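Local coordinates for alanine racemase 1 (Caldanaerobacter subterraneus subsp. tengcongensis MB4, PDB 4Y2W), which belongs to the alanine racemase family, enzymes that join an N-terminal TIM barrel to a C-terminal domain rich in beta strands, and assembles here from two chains, at residues A[231-236]-A[242-247]; A[349-354]-A[360-365]. The protein carries 1 engineered substitution. One frame throughout, in Å; residues are numbered along the deposited sequence.

Contact 1 (A[231-236]-A[242-247]); sequences GAYPSK and VELRET
L244 lays one methyl group on the ring of Y233, a CH-pi contact that helps join two parts of the loop that runs from the last barrel strand, 222-224, to strand 248-260. CD1 of L244 lies 3.9 Å from the centroid of the Y233 ring and 21° off the ring normal. The methyl therefore sits over the face but is shifted toward the rim, on the hydroxyl side, where CZ of Y233 is 3.7 Å from L244 CD1. CG of Y233 lies anti to the carbonyl carbon (chi1 -70°), and the ring then reaches across so that CE1, CE2, CZ and OH make the contacts.

Ordinary apolar packing adds V242. Its CG2 meets the same ring obliquely, 4.0 Å from CE1 of Y233, and the two side chains run alongside but in opposing senses. The phenolic OH of Y233 also comes near the carbonyl oxygen of V242, but the angle is too poor for a hydrogen bond.

The backbone contributes at the other end. The segments draw closest at G231 and E246, whose CA atoms are 5.2 Å apart. CA of G231 rests 3.6 Å from the carbonyl oxygen of R245, and its positive phi of 76° is readily adopted by glycine. CB of T247 points toward segment 231-236, and its OG1 comes 3.8 Å from N of G231, but that hydroxyl is hydrogen-bonded to the carbonyl oxygen of F230.

Two helices flank the contact: L213 of helix 209-214 packs on Y233 and V242, while helix 15-28 receives V242, L244 and T247. R245 forms a salt bridge to D16 of that second helix, and the backbone of T247 bonds to Y14 of strand 10-14.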
loop_
_atom_site.group_PDB
_atom_site.type_symbol
_atom_site.label_atom_id
_atom_site.label_comp_id
_atom_site.label_asym_id
_atom_site.label_seq_id
_atom_site.Cartn_x
_atom_site.Cartn_y
_atom_site.Cartn_z
ATOM N N GLY A 231 13.871 2.466 13.717
ATOM C CA GLY A 231 13.941 3.808 14.289
ATOM C C GLY A 231 12.679 4.314 14.957
ATOM O O GLY A 231 12.483 5.522 15.064
ATOM N N ALA A 232 11.826 3.403 15.413
ATOM C CA ALA A 232 10.593 3.786 16.097
ATOM C C ALA A 232 10.298 2.862 17.275
ATOM O O ALA A 232 10.814 1.751 17.357
ATOM C CB ALA A 232 9.429 3.779 15.118
ATOM N N TYR A 233 9.465 3.341 18.190
ATOM C CA TYR A 233 9.026 2.547 19.328
ATOM C C TYR A 233 7.584 2.092 19.104
ATOM O O TYR A 233 6.829 2.756 18.390
ATOM C CB TYR A 233 9.148 3.360 20.618
ATOM C CG TYR A 233 10.581 3.613 21.046
ATOM C CD1 TYR A 233 11.334 2.607 21.640
ATOM C CD2 TYR A 233 11.181 4.860 20.861
ATOM C CE1 TYR A 233 12.644 2.829 22.037
ATOM C CE2 TYR A 233 12.490 5.091 21.255
ATOM C CZ TYR A 233 13.219 4.071 21.843
ATOM O OH TYR A 233 14.522 4.281 22.243
ATOM N N PRO A 234 7.197 0.952 19.708
ATOM C CA PRO A 234 5.848 0.410 19.517
ATOM C C PRO A 234 4.746 1.198 20.226
ATOM O O PRO A 234 3.587 1.124 19.821
ATOM C CB PRO A 234 5.951 -1.004 20.100
ATOM C CG PRO A 234 7.046 -0.919 21.106
ATOM C CD PRO A 234 8.021 0.095 20.584
ATOM N N SER A 235 5.101 1.932 21.278
ATOM C CA SER A 235 4.129 2.721 22.032
ATOM C C SER A 235 4.841 3.799 22.849
ATOM O O SER A 235 6.052 4.000 22.713
ATOM C CB SER A 235 3.311 1.808 22.949
ATOM O OG SER A 235 4.107 1.313 24.013
ATOM N N LYS A 236 4.081 4.496 23.690
ATOM C CA LYS A 236 4.643 5.515 24.568
ATOM C C LYS A 236 5.003 4.977 25.955
ATOM O O LYS A 236 5.689 5.661 26.714
ATOM C CB LYS A 236 3.673 6.692 24.684
ATOM C CG LYS A 236 3.355 7.325 23.340
ATOM C CD LYS A 236 2.617 8.646 23.483
ATOM C CE LYS A 236 2.590 9.405 22.163
ATOM N NZ LYS A 236 1.984 8.614 21.055
ATOM N N VAL A 242 17.583 2.619 24.634
ATOM C CA VAL A 242 18.410 2.492 23.431
ATOM C C VAL A 242 18.475 3.806 22.648
ATOM O O VAL A 242 17.572 4.633 22.742
ATOM C CB VAL A 242 17.901 1.359 22.507
ATOM C CG1 VAL A 242 17.889 0.033 23.252
ATOM C CG2 VAL A 242 16.516 1.668 21.944
ATOM N N GLU A 243 19.550 3.977 21.880
ATOM C CA GLU A 243 19.745 5.161 21.040
ATOM C C GLU A 243 19.486 4.818 19.572
ATOM O O GLU A 243 20.362 4.284 18.889
ATOM C CB GLU A 243 21.170 5.695 21.195
ATOM C CG GLU A 243 21.418 7.018 20.477
ATOM C CD GLU A 243 22.669 7.012 19.609
ATOM O OE1 GLU A 243 22.636 7.633 18.524
ATOM O OE2 GLU A 243 23.679 6.389 20.004
ATOM N N LEU A 244 18.290 5.141 19.088
ATOM C CA LEU A 244 17.903 4.808 17.720
ATOM C C LEU A 244 18.277 5.908 16.732
ATOM O O LEU A 244 18.254 7.095 17.071
ATOM C CB LEU A 244 16.398 4.524 17.640
ATOM C CG LEU A 244 15.900 3.347 18.485
ATOM C CD1 LEU A 244 14.379 3.268 18.471
ATOM C CD2 LEU A 244 16.508 2.032 18.021
ATOM N N ARG A 245 18.632 5.496 15.513
ATOM C CA ARG A 245 18.889 6.420 14.410
ATOM C C ARG A 245 17.783 6.311 13.364
ATOM O O ARG A 245 17.101 5.292 13.261
ATOM C CB ARG A 245 20.257 6.149 13.773
ATOM C CG ARG A 245 21.412 6.240 14.759
ATOM C CD ARG A 245 22.719 6.703 14.128
ATOM N NE ARG A 245 23.232 5.796 13.096
ATOM C CZ ARG A 245 23.076 5.949 11.777
ATOM N NH1 ARG A 245 22.404 6.980 11.266
ATOM N NH2 ARG A 245 23.605 5.050 10.951
ATOM N N GLU A 246 17.616 7.378 12.592
ATOM C CA GLU A 246 16.567 7.451 11.586
ATOM C C GLU A 246 16.911 6.535 10.419
ATOM O O GLU A 246 17.989 6.660 9.831
ATOM C CB GLU A 246 16.415 8.892 11.101
ATOM C CG GLU A 246 15.117 9.180 10.368
ATOM C CD GLU A 246 15.001 10.640 9.987
ATOM O OE1 GLU A 246 14.238 11.359 10.657
ATOM O OE2 GLU A 246 15.693 11.074 9.039
ATOM N N THR A 247 15.998 5.618 10.098
ATOM C CA THR A 247 16.242 4.590 9.084
ATOM C C THR A 247 15.568 4.872 7.743
ATOM O O THR A 247 16.044 4.407 6.705
ATOM C CB THR A 247 15.773 3.207 9.570
ATOM O OG1 THR A 247 14.412 3.285 10.004
ATOM C CG2 THR A 247 16.636 2.723 10.717
#

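Contact 2 (A[349-354]-A[360-365])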
loop_
_atom_site.group_PDB
_atom_site.type_symbol
_atom_site.label_atom_id
_atom_site.label_comp_id
_atom_site.label_asym_id
_atom_site.label_seq_id
_atom_site.Cartn_x
_atom_site.Cartn_y
_atom_site.Cartn_z
ATOM N N GLU A 349 6.447 8.568 14.083
ATOM C CA GLU A 349 5.554 8.512 15.244
ATOM C C GLU A 349 4.570 9.687 15.266
ATOM O O GLU A 349 3.393 9.507 15.587
ATOM C CB GLU A 349 6.351 8.460 16.551
ATOM C CG GLU A 349 5.495 8.073 17.754
ATOM C CD GLU A 349 6.291 7.873 19.030
ATOM O OE1 GLU A 349 5.679 7.491 20.055
ATOM O OE2 GLU A 349 7.520 8.100 19.011
ATOM N N SER A 350 5.056 10.882 14.930
ATOM C CA SER A 350 4.193 12.062 14.826
ATOM C C SER A 350 3.069 11.840 13.814
ATOM O O SER A 350 1.922 12.212 14.066
ATOM C CB SER A 350 5.002 13.294 14.419
ATOM O OG SER A 350 5.978 13.607 15.389
ATOM N N MET A 351 3.407 11.235 12.675
ATOM C CA MET A 351 2.421 10.926 11.645
ATOM C C MET A 351 1.406 9.897 12.141
ATOM O O MET A 351 0.204 10.056 11.935
ATOM C CB MET A 351 3.108 10.424 10.374
ATOM C CG MET A 351 2.139 10.043 9.262
ATOM S SD MET A 351 2.836 10.183 7.605
ATOM C CE MET A 351 2.800 11.961 7.390
ATOM N N ALA A 352 1.898 8.852 12.802
ATOM C CA ALA A 352 1.043 7.804 13.366
ATOM C C ALA A 352 0.044 8.356 14.386
ATOM O O ALA A 352 -1.113 7.933 14.423
ATOM C CB ALA A 352 1.896 6.720 14.004
ATOM N N ASP A 353 0.499 9.299 15.207
ATOM C CA ASP A 353 -0.362 9.940 16.200
ATOM C C ASP A 353 -1.477 10.730 15.525
ATOM O O ASP A 353 -2.648 10.561 15.860
ATOM C CB ASP A 353 0.450 10.873 17.103
ATOM C CG ASP A 353 1.486 10.137 17.930
ATOM O OD1 ASP A 353 1.432 8.891 18.003
ATOM O OD2 ASP A 353 2.365 10.807 18.511
ATOM N N LYS A 354 -1.107 11.571 14.562
ATOM C CA LYS A 354 -2.059 12.448 13.876
ATOM C C LYS A 354 -3.244 11.695 13.257
ATOM O O LYS A 354 -4.371 12.181 13.301
ATOM C CB LYS A 354 -1.339 13.283 12.804
ATOM C CG LYS A 354 -2.216 14.291 12.060
ATOM C CD LYS A 354 -2.664 15.459 12.932
ATOM C CE LYS A 354 -1.540 16.450 13.200
ATOM N NZ LYS A 354 -2.051 17.724 13.780
ATOM N N GLN A 360 3.931 1.219 12.729
ATOM C CA GLN A 360 3.950 0.059 11.845
ATOM C C GLN A 360 3.005 0.225 10.653
ATOM O O GLN A 360 3.388 -0.085 9.526
ATOM C CB GLN A 360 3.626 -1.223 12.614
ATOM C CG GLN A 360 4.709 -1.644 13.603
ATOM C CD GLN A 360 4.399 -1.273 15.045
ATOM O OE1 GLN A 360 3.863 -0.204 15.327
ATOM N NE2 GLN A 360 4.740 -2.163 15.966
ATOM N N GLU A 361 1.788 0.717 10.894
ATOM C CA GLU A 361 0.813 0.891 9.810
ATOM C C GLU A 361 1.203 2.006 8.832
ATOM O O GLU A 361 0.919 1.910 7.636
ATOM C CB GLU A 361 -0.593 1.150 10.354
ATOM C CG GLU A 361 -1.671 1.114 9.273
ATOM C CD GLU A 361 -3.079 1.278 9.816
ATOM O OE1 GLU A 361 -3.293 2.100 10.736
ATOM O OE2 GLU A 361 -3.985 0.591 9.306
ATOM N N VAL A 362 1.849 3.056 9.341
ATOM C CA VAL A 362 2.299 4.162 8.500
ATOM C C VAL A 362 3.346 3.674 7.494
ATOM O O VAL A 362 3.233 3.939 6.297
ATOM C CB VAL A 362 2.874 5.321 9.341
ATOM C CG1 VAL A 362 3.508 6.383 8.446
ATOM C CG2 VAL A 362 1.785 5.936 10.210
ATOM N N PHE A 363 4.355 2.961 7.987
ATOM C CA PHE A 363 5.378 2.372 7.128
ATOM C C PHE A 363 4.778 1.427 6.084
ATOM O O PHE A 363 5.182 1.444 4.918
ATOM C CB PHE A 363 6.419 1.609 7.956
ATOM C CG PHE A 363 7.476 2.483 8.595
ATOM C CD1 PHE A 363 8.121 3.488 7.871
ATOM C CD2 PHE A 363 7.865 2.266 9.914
ATOM C CE1 PHE A 363 9.104 4.273 8.461
ATOM C CE2 PHE A 363 8.851 3.044 10.503
ATOM C CZ PHE A 363 9.471 4.048 9.777
ATOM N N SER A 364 3.810 0.613 6.499
ATOM C CA SER A 364 3.175 -0.355 5.601
ATOM C C SER A 364 2.274 0.297 4.544
ATOM O O SER A 364 1.905 -0.336 3.557
ATOM C CB SER A 364 2.369 -1.377 6.409
ATOM O OG SER A 364 1.180 -0.812 6.943
ATOM N N ARG A 365 1.920 1.557 4.761
ATOM C CA ARG A 365 1.077 2.306 3.841
ATOM C C ARG A 365 1.857 2.775 2.606
ATOM O O ARG A 365 1.259 3.076 1.573
ATOM C CB ARG A 365 0.488 3.520 4.565
ATOM C CG ARG A 365 -1.022 3.656 4.470
ATOM C CD ARG A 365 -1.741 2.522 5.188
ATOM N NE ARG A 365 -2.930 2.992 5.892
ATOM C CZ ARG A 365 -3.795 2.204 6.531
ATOM N NH1 ARG A 365 -3.635 0.876 6.554
ATOM N NH2 ARG A 365 -4.836 2.752 7.148
#
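A352 and V362 mark the closest approach of two short consecutive helices, 348-354 and 359-365, with their CA atoms 6.2 Å apart. A brief loop joins the two helices within the C-terminal domain, and across this buried contact the packing is purely apolar.

V362 does most of the work by dividing its two methyls between successive residues of the facing helix. CG2 presses on the backbone side of A352, 3.7 Å from its CA, and also meets the CB methyl of A352. The other branch, CG1, extends opposite the backbone N of V362 (chi1 172°) and reaches the M351 side chain, which passes at a slant, with SD of M351 3.9 Å from V362 CG1. The methionine chain bends about the CG-SD bond, and its side chain also packs on L295 and Y299.

Helix 359-365 faces other partners as well. Q360 touches the bound alanine; R365 forms a salt bridge with D292, and E361 accepts a hydrogen bond from the backbone N of R293, both of the second subunit. The same helix thus carries the apolar seam, a ligand-contacting residue and interface residues. Within it, NH1 of R365 forms a salt bridge with OE2 of E361 at 2.8 Å. The hydroxyl of S364 turns back on its own helix: OG donates to the carbonyl oxygen of E361 at 2.8 Å, tilted 34° from the carbonyl plane.

Along the chain contact 1 comes first and contact 2 follows about a hundred residues later, yet their centres are 13 Å apart. Contact 1 belongs to the loop leading out of the TIM barrel, contact 2 to the helices 348-354 and 359-365 of the C-terminal domain, so together they illustrate how the two domains meet. A salt bridge joins them directly: NZ of K236 lies 3.1 Å from OD1 of D353. R240, between the segments of contact 1, forms a second one with E349. I227 packs against A232 and also against Q360 and F363, tying this loop to a helix that touches the bound alanine.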